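Local atomic coordinates of probable ferredoxin-dependent nitrite reductase NirA (Mycobacterium tuberculosis, PDB entry 1ZJ8), a protein that reduces sulfite to sulfide with electrons from ferredoxin, using a siroheme and a [4Fe-4S] cluster, probably in the biosynthesis of sulfur-containing amino acids and cofactors. Residues P216-D228 and E232-P244. Residues are numbered along the deposited sequence; the frame is centred on the assembly and turned at random.
With SRM (siroheme), chain E.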
ATOM      1  N   PRO A 216      -4.477  -2.475 -18.823  1.00 44.34           N
ATOM      2  CA  PRO A 216      -5.891  -2.313 -18.518  1.00 44.03           C
ATOM      3  C   PRO A 216      -6.160  -1.460 -17.280  1.00 43.65           C
ATOM      4  O   PRO A 216      -7.180  -0.757 -17.226  1.00 43.80           O
ATOM      5  CB  PRO A 216      -6.351  -3.750 -18.255  1.00 44.37           C
ATOM      6  CG  PRO A 216      -5.425  -4.610 -19.050  1.00 44.34           C
ATOM      7  CD  PRO A 216      -4.125  -3.884 -19.103  1.00 44.47           C
ATOM      8  N   ARG A 217      -5.275  -1.564 -16.285  1.00 42.77           N
ATOM      9  CA  ARG A 217      -5.328  -0.717 -15.102  1.00 41.98           C
ATOM     10  C   ARG A 217      -4.015  -0.757 -14.328  1.00 41.08           C
ATOM     11  O   ARG A 217      -2.985  -1.223 -14.846  1.00 40.82           O
ATOM     12  CB  ARG A 217      -6.477  -1.175 -14.206  1.00 42.37           C
ATOM     13  CG  ARG A 217      -7.658  -0.238 -14.196  1.00 42.69           C
ATOM     14  CD  ARG A 217      -8.468  -0.436 -12.913  1.00 43.56           C
ATOM     15  NE  ARG A 217      -9.339   0.694 -12.623  1.00 44.11           N
ATOM     16  CZ  ARG A 217      -8.902   1.890 -12.257  1.00 44.26           C
ATOM     17  NH1 ARG A 217      -7.597   2.151 -12.128  1.00 43.68           N
ATOM     18  NH2 ARG A 217      -9.793   2.837 -12.028  1.00 45.79           N
ATOM     19  N   LYS A 218      -4.055  -0.246 -13.092  1.00 40.03           N
ATOM     20  CA  LYS A 218      -2.931  -0.352 -12.165  1.00 38.87           C
ATOM     21  C   LYS A 218      -2.615  -1.822 -11.860  1.00 37.78           C
ATOM     22  O   LYS A 218      -3.508  -2.687 -11.897  1.00 37.29           O
ATOM     23  CB  LYS A 218      -3.210   0.443 -10.875  1.00 38.86           C
ATOM     24  CG  LYS A 218      -4.343  -0.081 -10.004  1.00 39.00           C
ATOM     25  CD  LYS A 218      -4.365   0.576  -8.624  1.00 39.35           C
ATOM     26  CE  LYS A 218      -5.297   1.791  -8.547  1.00 39.65           C
ATOM     27  NZ  LYS A 218      -5.164   2.506  -7.232  1.00 40.74           N
ATOM     28  N   TYR A 219      -1.339  -2.066 -11.546  1.00 36.62           N
ATOM     29  CA  TYR A 219      -0.767  -3.408 -11.397  1.00 35.95           C
ATOM     30  C   TYR A 219       0.232  -3.466 -10.240  1.00 35.02           C
ATOM     31  O   TYR A 219       1.284  -2.838 -10.278  1.00 35.11           O
ATOM     32  CB  TYR A 219      -0.052  -3.774 -12.683  1.00 35.99           C
ATOM     33  CG  TYR A 219       0.467  -5.190 -12.806  1.00 35.94           C
ATOM     34  CD1 TYR A 219      -0.381  -6.220 -13.123  1.00 35.10           C
ATOM     35  CD2 TYR A 219       1.819  -5.470 -12.687  1.00 35.54           C
ATOM     36  CE1 TYR A 219       0.089  -7.505 -13.288  1.00 36.24           C
ATOM     37  CE2 TYR A 219       2.301  -6.754 -12.860  1.00 36.24           C
ATOM     38  CZ  TYR A 219       1.427  -7.777 -13.168  1.00 35.93           C
ATOM     39  OH  TYR A 219       1.872  -9.074 -13.352  1.00 34.79           O
ATOM     40  N   LYS A 220      -0.109  -4.250  -9.228  1.00 34.15           N
ATOM     41  CA  LYS A 220       0.599  -4.268  -7.968  1.00 33.43           C
ATOM     42  C   LYS A 220       1.350  -5.585  -7.778  1.00 32.77           C
ATOM     43  O   LYS A 220       0.777  -6.682  -7.936  1.00 32.24           O
ATOM     44  CB  LYS A 220      -0.395  -4.061  -6.813  1.00 33.26           C
ATOM     45  CG  LYS A 220      -0.869  -2.638  -6.686  1.00 33.60           C
ATOM     46  CD  LYS A 220      -1.990  -2.478  -5.664  1.00 33.52           C
ATOM     47  CE  LYS A 220      -2.318  -0.986  -5.498  1.00 34.53           C
ATOM     48  NZ  LYS A 220      -3.618  -0.686  -4.826  1.00 34.25           N
ATOM     49  N   THR A 221       2.609  -5.455  -7.367  1.00 31.64           N
ATOM     50  CA  THR A 221       3.504  -6.585  -7.262  1.00 31.34           C
ATOM     51  C   THR A 221       4.162  -6.663  -5.870  1.00 30.90           C
ATOM     52  O   THR A 221       4.560  -5.635  -5.282  1.00 30.45           O
ATOM     53  CB  THR A 221       4.562  -6.517  -8.383  1.00 31.51           C
ATOM     54  OG1 THR A 221       3.909  -6.646  -9.652  1.00 32.41           O
ATOM     55  CG2 THR A 221       5.600  -7.615  -8.245  1.00 31.56           C
ATOM     56  N   ALA A 222       4.290  -7.897  -5.370  1.00 30.17           N
ATOM     57  CA  ALA A 222       4.990  -8.163  -4.131  1.00 29.97           C
ATOM     58  C   ALA A 222       5.991  -9.332  -4.257  1.00 29.73           C
ATOM     59  O   ALA A 222       5.632 -10.412  -4.726  1.00 29.93           O
ATOM     60  CB  ALA A 222       3.987  -8.443  -3.067  1.00 30.07           C
ATOM     61  N   ILE A 223       7.238  -9.113  -3.821  1.00 29.45           N
ATOM     62  CA  ILE A 223       8.282 -10.154  -3.860  1.00 29.25           C
ATOM     63  C   ILE A 223       9.087 -10.239  -2.544  1.00 29.25           C
ATOM     64  O   ILE A 223       9.767  -9.273  -2.196  1.00 29.48           O
ATOM     65  CB  ILE A 223       9.252  -9.899  -5.024  1.00 29.04           C
ATOM     66  CG1 ILE A 223       8.518 -10.013  -6.365  1.00 28.90           C
ATOM     67  CG2 ILE A 223      10.410 -10.892  -4.987  1.00 29.41           C
ATOM     68  CD1 ILE A 223       9.347  -9.609  -7.538  1.00 28.61           C
ATOM     69  N   SER A 224       9.043 -11.391  -1.851  1.00 28.85           N
ATOM     70  CA  SER A 224       9.741 -11.543  -0.561  1.00 28.88           C
ATOM     71  C   SER A 224       9.974 -13.008  -0.159  1.00 29.15           C
ATOM     72  O   SER A 224       9.158 -13.871  -0.445  1.00 29.60           O
ATOM     73  CB  SER A 224       8.957 -10.817   0.554  1.00 28.88           C
ATOM     74  OG  SER A 224       9.484 -11.052   1.857  1.00 26.95           O
ATOM     75  N   GLY A 225      11.084 -13.267   0.528  1.00 29.13           N
ATOM     76  CA  GLY A 225      11.332 -14.560   1.159  1.00 29.32           C
ATOM     77  C   GLY A 225      10.747 -14.694   2.559  1.00 29.68           C
ATOM     78  O   GLY A 225      11.110 -15.616   3.297  1.00 30.32           O
ATOM     79  N   LEU A 226       9.884 -13.745   2.936  1.00 29.77           N
ATOM     80  CA  LEU A 226       8.965 -13.857   4.094  1.00 29.64           C
ATOM     81  C   LEU A 226       7.557 -13.493   3.624  1.00 29.31           C
ATOM     82  O   LEU A 226       7.400 -12.845   2.603  1.00 29.60           O
ATOM     83  CB  LEU A 226       9.347 -12.876   5.222  1.00 29.70           C
ATOM     84  CG  LEU A 226      10.594 -13.124   6.061  1.00 29.73           C
ATOM     85  CD1 LEU A 226      10.812 -11.966   7.043  1.00 29.23           C
ATOM     86  CD2 LEU A 226      10.484 -14.446   6.795  1.00 29.71           C
ATOM     87  N   GLN A 227       6.536 -13.881   4.371  1.00 29.41           N
ATOM     88  CA  GLN A 227       5.171 -13.394   4.107  1.00 29.85           C
ATOM     89  C   GLN A 227       4.929 -12.104   4.904  1.00 29.58           C
ATOM     90  O   GLN A 227       4.122 -12.107   5.823  1.00 28.87           O
ATOM     91  CB  GLN A 227       4.118 -14.445   4.509  1.00 30.04           C
ATOM     92  CG  GLN A 227       4.158 -15.792   3.755  1.00 30.59           C
ATOM     93  CD  GLN A 227       3.410 -16.896   4.534  1.00 30.68           C
ATOM     94  OE1 GLN A 227       2.204 -16.794   4.752  1.00 33.71           O
ATOM     95  NE2 GLN A 227       4.128 -17.929   4.962  1.00 28.43           N
ATOM     96  N   ASP A 228       5.654 -11.029   4.560  1.00 29.69           N
ATOM     97  CA  ASP A 228       5.516  -9.713   5.227  1.00 29.81           C
ATOM     98  C   ASP A 228       5.098  -8.609   4.258  1.00 29.82           C
ATOM     99  O   ASP A 228       5.320  -7.430   4.522  1.00 30.07           O
ATOM    100  CB  ASP A 228       6.815  -9.324   5.941  1.00 29.95           C
ATOM    101  CG  ASP A 228       8.018  -9.301   5.014  1.00 30.05           C
ATOM    102  OD1 ASP A 228       7.838  -9.300   3.777  1.00 30.78           O
ATOM    103  OD2 ASP A 228       9.151  -9.310   5.535  1.00 29.35           O
ATOM    104  N   GLU A 232      -1.375 -11.811  -0.578  1.00 34.17           N
ATOM    105  CA  GLU A 232      -2.679 -12.339  -0.908  1.00 34.43           C
ATOM    106  C   GLU A 232      -3.576 -11.336  -1.641  1.00 34.90           C
ATOM    107  O   GLU A 232      -4.526 -11.742  -2.302  1.00 35.41           O
ATOM    108  CB  GLU A 232      -3.357 -12.840   0.375  1.00 34.71           C
ATOM    109  CG  GLU A 232      -2.693 -14.104   0.992  1.00 35.15           C
ATOM    110  CD  GLU A 232      -1.948 -13.871   2.320  1.00 35.11           C
ATOM    111  OE1 GLU A 232      -1.239 -12.850   2.467  1.00 34.16           O
ATOM    112  OE2 GLU A 232      -2.065 -14.746   3.217  1.00 36.61           O
ATOM    113  N   ILE A 233      -3.271 -10.041  -1.544  1.00 35.17           N
ATOM    114  CA  ILE A 233      -4.072  -8.978  -2.194  1.00 35.07           C
ATOM    115  C   ILE A 233      -3.299  -8.149  -3.249  1.00 35.25           C
ATOM    116  O   ILE A 233      -3.683  -7.020  -3.583  1.00 35.74           O
ATOM    117  CB  ILE A 233      -4.690  -8.050  -1.118  1.00 35.43           C
ATOM    118  CG1 ILE A 233      -3.598  -7.398  -0.239  1.00 35.05           C
ATOM    119  CG2 ILE A 233      -5.677  -8.841  -0.241  1.00 35.57           C
ATOM    120  CD1 ILE A 233      -3.522  -5.891  -0.360  1.00 35.26           C
ATOM    121  N   ASN A 234      -2.212  -8.711  -3.772  1.00 35.05           N
ATOM    122  CA  ASN A 234      -1.471  -8.106  -4.891  1.00 34.94           C
ATOM    123  C   ASN A 234      -1.887  -8.773  -6.238  1.00 34.80           C
ATOM    124  O   ASN A 234      -2.368  -9.901  -6.252  1.00 34.58           O
ATOM    125  CB  ASN A 234       0.055  -8.229  -4.637  1.00 34.88           C
ATOM    126  CG  ASN A 234       0.598  -7.152  -3.666  1.00 34.85           C
ATOM    127  OD1 ASN A 234       0.902  -6.046  -4.081  1.00 34.16           O
ATOM    128  ND2 ASN A 234       0.764  -7.500  -2.390  1.00 34.61           N
ATOM    129  N   ASP A 235      -1.732  -8.068  -7.353  1.00 34.70           N
ATOM    130  CA  ASP A 235      -2.033  -8.648  -8.667  1.00 34.68           C
ATOM    131  C   ASP A 235      -1.149  -9.836  -8.958  1.00 34.56           C
ATOM    132  O   ASP A 235      -1.573 -10.780  -9.617  1.00 34.86           O
ATOM    133  CB  ASP A 235      -1.818  -7.627  -9.776  1.00 35.03           C
ATOM    134  CG  ASP A 235      -2.776  -6.474  -9.685  1.00 36.21           C
ATOM    135  OD1 ASP A 235      -3.969  -6.678 -10.017  1.00 37.43           O
ATOM    136  OD2 ASP A 235      -2.339  -5.372  -9.266  1.00 36.68           O
ATOM    137  N   VAL A 236       0.092  -9.768  -8.489  1.00 34.32           N
ATOM    138  CA  VAL A 236       1.062 -10.849  -8.697  1.00 34.07           C
ATOM    139  C   VAL A 236       2.033 -10.896  -7.510  1.00 33.73           C
ATOM    140  O   VAL A 236       2.482  -9.860  -7.032  1.00 33.92           O
ATOM    141  CB  VAL A 236       1.837 -10.699 -10.062  1.00 34.06           C
ATOM    142  CG1 VAL A 236       2.688  -9.434 -10.096  1.00 33.85           C
ATOM    143  CG2 VAL A 236       2.711 -11.931 -10.334  1.00 34.24           C
ATOM    144  N   ALA A 237       2.339 -12.093  -7.025  1.00 33.35           N
ATOM    145  CA  ALA A 237       3.233 -12.230  -5.878  1.00 33.16           C
ATOM    146  C   ALA A 237       4.204 -13.409  -6.023  1.00 33.21           C
ATOM    147  O   ALA A 237       3.827 -14.498  -6.479  1.00 33.34           O
ATOM    148  CB  ALA A 237       2.429 -12.347  -4.603  1.00 32.86           C
ATOM    149  N   PHE A 238       5.463 -13.165  -5.662  1.00 32.92           N
ATOM    150  CA  PHE A 238       6.480 -14.213  -5.617  1.00 32.77           C
ATOM    151  C   PHE A 238       6.937 -14.336  -4.161  1.00 32.63           C
ATOM    152  O   PHE A 238       7.631 -13.458  -3.645  1.00 32.44           O
ATOM    153  CB  PHE A 238       7.662 -13.858  -6.522  1.00 32.42           C
ATOM    154  CG  PHE A 238       7.312 -13.749  -7.985  1.00 32.07           C
ATOM    155  CD1 PHE A 238       6.670 -12.620  -8.482  1.00 32.63           C
ATOM    156  CD2 PHE A 238       7.664 -14.757  -8.871  1.00 31.54           C
ATOM    157  CE1 PHE A 238       6.361 -12.510  -9.844  1.00 31.70           C
ATOM    158  CE2 PHE A 238       7.366 -14.656 -10.218  1.00 31.65           C
ATOM    159  CZ  PHE A 238       6.712 -13.527 -10.708  1.00 31.96           C
ATOM    160  N   ILE A 239       6.524 -15.405  -3.490  1.00 33.04           N
ATOM    161  CA  ILE A 239       6.776 -15.547  -2.059  1.00 33.39           C
ATOM    162  C   ILE A 239       7.638 -16.782  -1.822  1.00 33.48           C
ATOM    163  O   ILE A 239       7.336 -17.846  -2.327  1.00 33.48           O
ATOM    164  CB  ILE A 239       5.442 -15.624  -1.261  1.00 33.48           C
ATOM    165  CG1 ILE A 239       4.869 -14.244  -0.861  1.00 33.40           C
ATOM    166  CG2 ILE A 239       5.662 -16.364   0.046  1.00 33.96           C
ATOM    167  CD1 ILE A 239       5.258 -13.043  -1.672  1.00 34.36           C
ATOM    168  N   GLY A 240       8.713 -16.617  -1.053  1.00 34.11           N
ATOM    169  CA  GLY A 240       9.710 -17.672  -0.805  1.00 34.64           C
ATOM    170  C   GLY A 240       9.187 -19.023  -0.342  1.00 35.06           C
ATOM    171  O   GLY A 240       8.226 -19.087   0.424  1.00 34.82           O
ATOM    172  N   VAL A 241       9.819 -20.097  -0.828  1.00 35.87           N
ATOM    173  CA  VAL A 241       9.605 -21.462  -0.310  1.00 36.65           C
ATOM    174  C   VAL A 241      10.697 -22.438  -0.735  1.00 37.25           C
ATOM    175  O   VAL A 241      11.254 -22.334  -1.834  1.00 37.17           O
ATOM    176  CB  VAL A 241       8.248 -22.081  -0.730  1.00 36.82           C
ATOM    177  CG1 VAL A 241       8.238 -22.463  -2.223  1.00 37.17           C
ATOM    178  CG2 VAL A 241       7.920 -23.294   0.170  1.00 36.23           C
ATOM    179  N   ASN A 242      10.961 -23.410   0.131  1.00 38.07           N
ATOM    180  CA  ASN A 242      11.897 -24.488  -0.173  1.00 38.98           C
ATOM    181  C   ASN A 242      11.241 -25.601  -0.962  1.00 39.40           C
ATOM    182  O   ASN A 242      10.411 -26.333  -0.417  1.00 39.45           O
ATOM    183  CB  ASN A 242      12.436 -25.065   1.128  1.00 39.21           C
ATOM    184  CG  ASN A 242      12.886 -23.993   2.069  1.00 41.00           C
ATOM    185  OD1 ASN A 242      13.853 -23.281   1.780  1.00 42.76           O
ATOM    186  ND2 ASN A 242      12.163 -23.825   3.186  1.00 42.90           N
ATOM    187  N   HIS A 243      11.583 -25.722  -2.245  1.00 40.04           N
ATOM    188  CA  HIS A 243      11.122 -26.870  -3.018  1.00 40.58           C
ATOM    189  C   HIS A 243      11.951 -28.041  -2.484  1.00 41.17           C
ATOM    190  O   HIS A 243      13.170 -27.898  -2.341  1.00 40.99           O
ATOM    191  CB  HIS A 243      11.305 -26.696  -4.536  1.00 40.43           C
ATOM    192  CG  HIS A 243      10.614 -27.757  -5.341  1.00 40.37           C
ATOM    193  ND1 HIS A 243       9.314 -27.628  -5.781  1.00 41.14           N
ATOM    194  CD2 HIS A 243      11.018 -28.985  -5.735  1.00 39.70           C
ATOM    195  CE1 HIS A 243       8.958 -28.720  -6.430  1.00 39.21           C
ATOM    196  NE2 HIS A 243       9.973 -29.560  -6.409  1.00 39.59           N
ATOM    197  N   PRO A 244      11.294 -29.183  -2.150  1.00 41.71           N
ATOM    198  CA  PRO A 244      12.035 -30.299  -1.559  1.00 41.89           C
ATOM    199  C   PRO A 244      13.124 -30.825  -2.464  1.00 42.35           C
ATOM    200  O   PRO A 244      14.157 -31.266  -1.971  1.00 42.62           O
ATOM    201  CB  PRO A 244      10.963 -31.366  -1.313  1.00 41.75           C
ATOM    202  CG  PRO A 244       9.846 -31.004  -2.195  1.00 41.93           C
ATOM    203  CD  PRO A 244       9.863 -29.506  -2.300  1.00 41.79           C
TER
HETATM  204 FE   SRM E 557      -4.694   3.748  -3.355  1.00 36.68          FE
HETATM  205  CHA SRM E 557      -6.637   5.706  -5.370  1.00 39.33           C
HETATM  206  CHB SRM E 557      -4.063   6.402  -1.411  1.00 37.03           C
HETATM  207  CHC SRM E 557      -2.806   1.889  -1.466  1.00 31.66           C
HETATM  208  CHD SRM E 557      -6.888   1.115  -3.789  1.00 36.19           C
HETATM  209  NA  SRM E 557      -5.080   5.705  -3.495  1.00 38.55           N
HETATM  210  C1A SRM E 557      -5.782   6.351  -4.452  1.00 39.78           C
HETATM  211  C2A SRM E 557      -5.577   7.835  -4.454  1.00 40.69           C
HETATM  212  CMA SRM E 557      -4.552   8.198  -5.484  1.00 40.05           C
HETATM  213  CDA SRM E 557      -6.866   8.600  -4.575  1.00 42.56           C
HETATM  214  CEA SRM E 557      -7.235   9.229  -5.881  1.00 44.84           C
HETATM  215  O3A SRM E 557      -7.412   8.498  -6.862  1.00 47.29           O
HETATM  216  O4A SRM E 557      -7.356  10.458  -5.987  1.00 46.66           O
HETATM  217  C3A SRM E 557      -5.051   8.033  -3.074  1.00 40.44           C
HETATM  218  CAA SRM E 557      -3.970   9.056  -2.963  1.00 40.25           C
HETATM  219  CBA SRM E 557      -4.724  10.329  -2.685  1.00 41.43           C
HETATM  220  CCA SRM E 557      -3.916  11.251  -1.831  1.00 42.67           C
HETATM  221  O1A SRM E 557      -3.250  10.773  -0.887  1.00 41.33           O
HETATM  222  O2A SRM E 557      -3.918  12.475  -2.106  1.00 43.03           O
HETATM  223  C4A SRM E 557      -4.692   6.654  -2.636  1.00 39.08           C
HETATM  224  NB  SRM E 557      -3.520   4.137  -1.826  1.00 35.16           N
HETATM  225  C1B SRM E 557      -3.307   5.263  -1.143  1.00 34.63           C
HETATM  226  C2B SRM E 557      -2.207   5.192  -0.121  1.00 33.18           C
HETATM  227  CMB SRM E 557      -1.352   6.425  -0.041  1.00 32.44           C
HETATM  228  CDB SRM E 557      -2.852   4.984   1.208  1.00 33.03           C
HETATM  229  CEB SRM E 557      -1.976   4.892   2.407  1.00 33.40           C
HETATM  230  O3B SRM E 557      -1.968   5.766   3.301  1.00 33.18           O
HETATM  231  O4B SRM E 557      -1.242   3.907   2.480  1.00 34.85           O
HETATM  232  C3B SRM E 557      -1.510   3.937  -0.600  1.00 32.49           C
HETATM  233  CAB SRM E 557      -0.477   4.259  -1.648  1.00 32.29           C
HETATM  234  CBB SRM E 557       0.598   3.218  -1.714  1.00 31.87           C
HETATM  235  CCB SRM E 557       1.472   3.448  -2.913  1.00 31.13           C
HETATM  236  O1B SRM E 557       2.583   3.958  -2.794  1.00 31.81           O
HETATM  237  O2B SRM E 557       1.113   3.107  -4.035  1.00 33.57           O
HETATM  238  C4B SRM E 557      -2.641   3.269  -1.333  1.00 33.82           C
HETATM  239  NC  SRM E 557      -4.882   1.953  -2.665  1.00 33.63           N
HETATM  240  C1C SRM E 557      -3.906   1.267  -2.036  1.00 31.18           C
HETATM  241  C2C SRM E 557      -4.274  -0.023  -1.679  1.00 32.91           C
HETATM  242  CDC SRM E 557      -3.597  -0.988  -0.763  1.00 33.13           C
HETATM  243  CEC SRM E 557      -2.540  -1.899  -1.250  1.00 32.44           C
HETATM  244  O3C SRM E 557      -2.065  -1.751  -2.400  1.00 31.81           O
HETATM  245  O4C SRM E 557      -2.194  -2.790  -0.462  1.00 32.69           O
HETATM  246  C3C SRM E 557      -5.467  -0.187  -2.316  1.00 33.32           C
HETATM  247  CAC SRM E 557      -6.185  -1.491  -2.183  1.00 33.48           C
HETATM  248  CBC SRM E 557      -5.640  -2.735  -2.852  1.00 32.83           C
HETATM  249  CCC SRM E 557      -6.020  -2.706  -4.322  1.00 32.31           C
HETATM  250  O1C SRM E 557      -5.475  -1.885  -5.108  1.00 28.39           O
HETATM  251  O2C SRM E 557      -6.909  -3.514  -4.694  1.00 31.62           O
HETATM  252  C4C SRM E 557      -5.782   0.983  -2.956  1.00 34.77           C
HETATM  253  ND  SRM E 557      -6.215   3.371  -4.636  1.00 37.36           N
HETATM  254  C1D SRM E 557      -7.046   2.328  -4.484  1.00 37.00           C
HETATM  255  C2D SRM E 557      -8.248   2.601  -5.164  1.00 38.32           C
HETATM  256  CAD SRM E 557      -9.127   1.508  -5.747  1.00 37.48           C
HETATM  257  CBD SRM E 557      -8.906   1.093  -7.168  1.00 39.18           C
HETATM  258  CCD SRM E 557      -9.625  -0.060  -7.808  1.00 40.36           C
HETATM  259  O1D SRM E 557      -8.926  -1.039  -8.153  1.00 41.96           O
HETATM  260  O2D SRM E 557     -10.872  -0.039  -7.985  1.00 37.19           O
HETATM  261  C3D SRM E 557      -8.103   3.855  -5.731  1.00 37.58           C
HETATM  262  CDD SRM E 557      -8.906   4.380  -6.890  1.00 38.97           C
HETATM  263  CED SRM E 557      -8.658   3.959  -8.322  1.00 39.54           C
HETATM  264  O3D SRM E 557      -7.638   3.348  -8.643  1.00 39.68           O
HETATM  265  O4D SRM E 557      -9.477   4.216  -9.216  1.00 38.84           O
HETATM  266  C4D SRM E 557      -6.840   4.319  -5.398  1.00 38.45           C
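Thr221 to Ser224 pair in step with Val236 to Ile239 as neighbouring parallel strands of a mixed sheet, a worked example of a sheet that delivers basic side chains to a cofactor, here at the N-terminal end of strand 219-224. The bonds zigzag as parallel pairing demands: Ala222 N reaches Val236 O at 3.1 Å, Ala222 O takes Phe238 N at 2.9 Å, and the ladder closes with Gly240 N on Ser224 O. At the siroheme end the Asp235 carboxylate appears to stand in for a backbone acceptor: OD2 receives Lys220 N at 2.5 Å, modelled so short that the length is doubtful. The same oxygen forms a salt bridge with Arg301, itself bonded to the siroheme, so the carboxylate links the backbone of Lys220 to the siroheme shell. Lys218 and the extended Lys220 line the siroheme pocket; Lys220 NZ makes a weak, less certain bond to a siroheme carboxylate. On one face, Val236 CG1, set between backbone N and carbonyl carbon (chi1 64°), sits 3.4 Å from Tyr219 OH and also beside Thr221, while Ile223 CG1 lies alongside Phe238 CD1 at 3.8 Å. On the other, Asn234 lays ND2 against Ala222 CB, while Asn234 OD1 accepts a hydrogen bond from Arg141. Helix 277-291 covers the Tyr219 and Phe238 face, its Trp281 donating to Thr221 OG1; strand 176-181 flanks 219-224, and strand 249-254 runs antiparallel beside 236-243.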